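PDB 4R1D: Alpha/beta hydrolase, which probably acts as a calcium-binding lipase of the alpha/beta hydrolase fold, delivered by the H2 type VI secretion system and held in check by the immunity protein Tli4. Local coordinates for residues A[143-146]-A[147-150]; A[537-541]-A[542-546]. All coordinates share one frame; numbering follows the deposited sequence.

Interaction 1: residues A[143-146]-A[147-150]; sequences AYNP and VMGL
The carbonyl oxygen of Asn145 accepts from Gly149 N at 2.9 Å, with an N-H...O angle of 155°. It is one of three consecutive i to i+4 bonds that carry helix 141-155 through a proline kink. Leu150 N bonds to Pro146 O and Met148 N to Tyr144 O, the latter at 3.1 Å. Pro146 N has no hydrogen for the preceding turn, which kinks the helix there. Next to the proline the direct Val147 N to Ala143 O bond is also absent, and a water is inserted in its place: it donates to Ala143 O at 2.8 Å and accepts from Val147 N at 2.9 Å.

Met148 doubles back at chi3 (-67°), which brings its CE to 3.5 Å from Asn145 ND2 and 4.2 Å from Tyr144 CB. The Asn145 amide is fixed by Asp120 N on OD1 and by Trp136 O on ND2, while Met148 packs on Val204 and Cys206 of strand 201-206. Tyr144 OH is hydrogen-bonded to Gly56 N. One turn beyond, Glu152 is a calcium ligand. Val147 turns CG1 back between its own N and carbonyl carbon (chi1 70°), and this methyl lies 3.3 Å from Tyr144 O.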
loop_
_atom_site.group_PDB
_atom_site.type_symbol
_atom_site.label_atom_id
_atom_site.label_comp_id
_atom_site.label_asym_id
_atom_site.label_seq_id
_atom_site.Cartn_x
_atom_site.Cartn_y
_atom_site.Cartn_z
ATOM N N ALA A 143 -9.669 -12.327 -3.461
ATOM C CA ALA A 143 -9.862 -11.418 -4.588
ATOM C C ALA A 143 -9.145 -11.862 -5.855
ATOM O O ALA A 143 -9.651 -11.641 -6.967
ATOM C CB ALA A 143 -9.437 -10.007 -4.219
ATOM N N TYR A 144 -7.979 -12.491 -5.686
ATOM C CA TYR A 144 -7.084 -12.752 -6.819
ATOM C C TYR A 144 -6.689 -14.201 -7.101
ATOM O O TYR A 144 -6.450 -14.549 -8.251
ATOM C CB TYR A 144 -5.819 -11.937 -6.653
ATOM C CG TYR A 144 -6.082 -10.451 -6.616
ATOM C CD1 TYR A 144 -6.889 -9.837 -7.574
ATOM C CD2 TYR A 144 -5.544 -9.670 -5.615
ATOM C CE1 TYR A 144 -7.123 -8.461 -7.535
ATOM C CE2 TYR A 144 -5.760 -8.309 -5.571
ATOM C CZ TYR A 144 -6.550 -7.706 -6.531
ATOM O OH TYR A 144 -6.746 -6.334 -6.461
ATOM N N ASN A 145 -6.587 -15.043 -6.075
ATOM C CA ASN A 145 -6.173 -16.428 -6.326
ATOM C C ASN A 145 -7.117 -17.221 -7.260
ATOM O O ASN A 145 -6.649 -17.938 -8.144
ATOM C CB ASN A 145 -5.897 -17.199 -5.016
ATOM C CG ASN A 145 -4.503 -16.906 -4.425
ATOM O OD1 ASN A 145 -3.929 -17.748 -3.739
ATOM N ND2 ASN A 145 -3.957 -15.725 -4.708
ATOM N N PRO A 146 -8.443 -17.069 -7.085
ATOM C CA PRO A 146 -9.358 -17.763 -8.005
ATOM C C PRO A 146 -9.135 -17.398 -9.474
ATOM O O PRO A 146 -9.067 -18.295 -10.305
ATOM C CB PRO A 146 -10.751 -17.325 -7.524
ATOM C CG PRO A 146 -10.561 -16.989 -6.072
ATOM C CD PRO A 146 -9.162 -16.383 -5.999
ATOM N N VAL A 147 -9.005 -16.121 -9.816
ATOM C CA VAL A 147 -8.862 -15.789 -11.234
ATOM C C VAL A 147 -7.497 -16.194 -11.790
ATOM O O VAL A 147 -7.378 -16.590 -12.949
ATOM C CB VAL A 147 -9.154 -14.298 -11.516
ATOM C CG1 VAL A 147 -8.057 -13.405 -10.933
ATOM C CG2 VAL A 147 -9.324 -14.060 -13.022
ATOM N N MET A 148 -6.469 -16.130 -10.951
ATOM C CA MET A 148 -5.165 -16.577 -11.392
ATOM C C MET A 148 -5.192 -18.082 -11.679
ATOM O O MET A 148 -4.627 -18.541 -12.661
ATOM C CB MET A 148 -4.086 -16.212 -10.374
ATOM C CG MET A 148 -3.743 -14.715 -10.424
ATOM S SD MET A 148 -2.251 -14.327 -9.461
ATOM C CE MET A 148 -2.808 -14.667 -7.787
ATOM N N GLY A 149 -5.878 -18.835 -10.830
ATOM C CA GLY A 149 -5.936 -20.275 -10.998
ATOM C C GLY A 149 -6.835 -20.651 -12.161
ATOM O O GLY A 149 -6.598 -21.646 -12.848
ATOM N N LEU A 150 -7.875 -19.857 -12.380
ATOM C CA LEU A 150 -8.791 -20.104 -13.510
ATOM C C LEU A 150 -8.092 -19.909 -14.851
ATOM O O LEU A 150 -8.216 -20.732 -15.765
ATOM C CB LEU A 150 -10.001 -19.170 -13.423
ATOM C CG LEU A 150 -10.954 -19.258 -14.621
ATOM C CD1 LEU A 150 -11.566 -20.649 -14.685
ATOM C CD2 LEU A 150 -12.051 -18.208 -14.518
HETATM O O HOH W 1 -10.313 -13.981 -8.376
#

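Interaction 2: residues A[537-541]-A[542-546]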
loop_
_atom_site.group_PDB
_atom_site.type_symbol
_atom_site.label_atom_id
_atom_site.label_comp_id
_atom_site.label_asym_id
_atom_site.label_seq_id
_atom_site.Cartn_x
_atom_site.Cartn_y
_atom_site.Cartn_z
ATOM N N GLU A 537 -14.033 -7.442 -5.760
ATOM C CA GLU A 537 -14.267 -8.823 -6.152
ATOM C C GLU A 537 -14.520 -8.977 -7.652
ATOM O O GLU A 537 -15.016 -10.005 -8.081
ATOM C CB GLU A 537 -15.474 -9.386 -5.390
ATOM C CG GLU A 537 -15.314 -9.401 -3.881
ATOM C CD GLU A 537 -14.204 -10.322 -3.430
ATOM O OE1 GLU A 537 -14.049 -11.397 -4.038
ATOM O OE2 GLU A 537 -13.473 -9.977 -2.477
ATOM N N SER A 538 -14.197 -7.959 -8.444
ATOM C CA SER A 538 -14.567 -7.977 -9.870
ATOM C C SER A 538 -14.102 -9.234 -10.621
ATOM O O SER A 538 -14.826 -9.761 -11.474
ATOM C CB SER A 538 -14.124 -6.685 -10.589
ATOM O OG SER A 538 -12.708 -6.547 -10.654
ATOM N N TYR A 539 -12.904 -9.725 -10.314
ATOM C CA TYR A 539 -12.367 -10.855 -11.064
ATOM C C TYR A 539 -13.006 -12.169 -10.655
ATOM O O TYR A 539 -12.693 -13.217 -11.213
ATOM C CB TYR A 539 -10.839 -10.932 -10.968
ATOM C CG TYR A 539 -10.149 -10.198 -12.090
ATOM C CD1 TYR A 539 -10.480 -10.463 -13.429
ATOM C CD2 TYR A 539 -9.188 -9.237 -11.830
ATOM C CE1 TYR A 539 -9.856 -9.806 -14.456
ATOM C CE2 TYR A 539 -8.559 -8.556 -12.867
ATOM C CZ TYR A 539 -8.903 -8.849 -14.179
ATOM O OH TYR A 539 -8.278 -8.186 -15.205
ATOM N N ASN A 540 -13.891 -12.108 -9.666
ATOM C CA ASN A 540 -14.713 -13.275 -9.337
ATOM C C ASN A 540 -16.067 -13.300 -10.073
ATOM O O ASN A 540 -16.894 -14.192 -9.849
ATOM C CB ASN A 540 -14.890 -13.384 -7.822
ATOM C CG ASN A 540 -13.584 -13.714 -7.119
ATOM O OD1 ASN A 540 -13.203 -13.067 -6.138
ATOM N ND2 ASN A 540 -12.888 -14.714 -7.632
ATOM N N ASP A 541 -16.275 -12.332 -10.957
ATOM C CA ASP A 541 -17.496 -12.271 -11.763
ATOM C C ASP A 541 -17.203 -12.866 -13.132
ATOM O O ASP A 541 -16.158 -12.580 -13.722
ATOM C CB ASP A 541 -17.970 -10.819 -11.911
ATOM C CG ASP A 541 -19.282 -10.700 -12.691
ATOM O OD1 ASP A 541 -19.253 -10.785 -13.935
ATOM O OD2 ASP A 541 -20.331 -10.496 -12.054
ATOM N N ALA A 542 -18.118 -13.698 -13.630
ATOM C CA ALA A 542 -17.923 -14.387 -14.903
ATOM C C ALA A 542 -17.570 -13.459 -16.065
ATOM O O ALA A 542 -16.830 -13.839 -16.965
ATOM C CB ALA A 542 -19.169 -15.217 -15.253
ATOM N N ARG A 543 -18.122 -12.250 -16.069
ATOM C CA ARG A 543 -17.860 -11.323 -17.172
ATOM C C ARG A 543 -16.421 -10.813 -17.174
ATOM O O ARG A 543 -15.822 -10.622 -18.240
ATOM C CB ARG A 543 -18.829 -10.146 -17.122
ATOM C CG ARG A 543 -20.263 -10.549 -17.421
ATOM C CD ARG A 543 -21.203 -9.438 -16.993
ATOM N NE ARG A 543 -21.257 -9.341 -15.538
ATOM C CZ ARG A 543 -22.161 -8.623 -14.881
ATOM N NH1 ARG A 543 -23.059 -7.913 -15.557
ATOM N NH2 ARG A 543 -22.168 -8.614 -13.556
ATOM N N ALA A 544 -15.881 -10.562 -15.979
ATOM C CA ALA A 544 -14.503 -10.081 -15.872
ATOM C C ALA A 544 -13.561 -11.175 -16.332
ATOM O O ALA A 544 -12.576 -10.905 -17.022
ATOM C CB ALA A 544 -14.175 -9.662 -14.435
ATOM N N GLN A 545 -13.864 -12.407 -15.927
ATOM C CA GLN A 545 -13.081 -13.584 -16.309
ATOM C C GLN A 545 -13.123 -13.800 -17.819
ATOM O O GLN A 545 -12.095 -14.058 -18.451
ATOM C CB GLN A 545 -13.603 -14.826 -15.567
ATOM C CG GLN A 545 -13.478 -14.682 -14.034
ATOM C CD GLN A 545 -14.171 -15.778 -13.250
ATOM O OE1 GLN A 545 -14.924 -16.575 -13.804
ATOM N NE2 GLN A 545 -13.920 -15.816 -11.939
ATOM N N TRP A 546 -14.321 -13.697 -18.383
ATOM C CA TRP A 546 -14.504 -13.838 -19.832
ATOM C C TRP A 546 -13.666 -12.795 -20.546
ATOM O O TRP A 546 -12.926 -13.105 -21.464
ATOM C CB TRP A 546 -15.979 -13.640 -20.216
ATOM C CG TRP A 546 -16.265 -14.043 -21.642
ATOM C CD1 TRP A 546 -16.726 -15.259 -22.065
ATOM C CD2 TRP A 546 -16.081 -13.250 -22.830
ATOM N NE1 TRP A 546 -16.853 -15.267 -23.434
ATOM C CE2 TRP A 546 -16.456 -14.050 -23.926
ATOM C CE3 TRP A 546 -15.642 -11.939 -23.069
ATOM C CZ2 TRP A 546 -16.396 -13.588 -25.242
ATOM C CZ3 TRP A 546 -15.582 -11.484 -24.372
ATOM C CH2 TRP A 546 -15.969 -12.304 -25.444
#
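Asp541 lays its carboxylate alongside the guanidinium of Arg543, two residues on, in a bidentate, side-on salt bridge. Arg543 NE reaches Asp541 OD1 at 2.9 Å in an almost straight bond (178°), and Arg543 NH2 reaches Asp541 OD2 at 3.0 Å. Both oxygens are met on the syn side and lie close to the guanidinium plane, but the nitrogens stand out of the carboxylate plane, in keeping with the 31° turn between the two flat groups. Arg543 bends at chi3, which swings its nitrogens back toward the acid.

Asp541 OD1 has a second donor, the backbone N of Arg543, at 2.8 Å. This one comes on the anti side and from the opposite face of the carboxylate plane to NE. Asp541 is therefore the N-cap of helix 542-556: with CG anti to its own N (chi1 -177°), the carboxylate lies over the first turn and accepts from a backbone amide there. A negative charge at this end would be expected to interact favourably with the helix dipole. The outer nitrogens of Arg543 are anchored further by Arg531 O, Lys530 O and Asn528 OD1, tying the cap to the preceding loop.

Asp541 O starts the helical bonding by accepting from Gln545 N at 3.2 Å; its bond from Ala544 N is weak. Gln545 then sends its extended side chain back over the 3-10 turn 538-540, where NE2 donates to Tyr539 O at 3.0 Å with that oxygen near the amide plane. Ala544 points its methyl into the same turn, its CB 3.0 Å from Ser538 O and 3.9 Å from Tyr539 CD1. Ala544 O sits at the edge of the Tyr539 ring, whose hydroxyl is hydrogen-bonded to Thr254 O at the end of strand 250-255.

How the interactions relate
Interaction 1 comes first along the chain, within helix 141-155; interaction 2 follows nearly 400 residues later, where the loop after strand 515-519 enters helix 542-556. Their centres nevertheless lie about 10 Å apart, and the two touch directly: Val147 CB is 3.7 Å from Tyr539 O, and Leu150 CD2 is 3.4 Å from Gln545 OE1. Both also reach the six-stranded parallel sheet, residues 143-150 through strands 48-54 and 201-206, residues 537-541 through strand 250-255. His255 meets the rings of both Tyr144 and Tyr539. An early helix, one turn from calcium ligand Glu152, is thus packed against the start of the C-terminal helix.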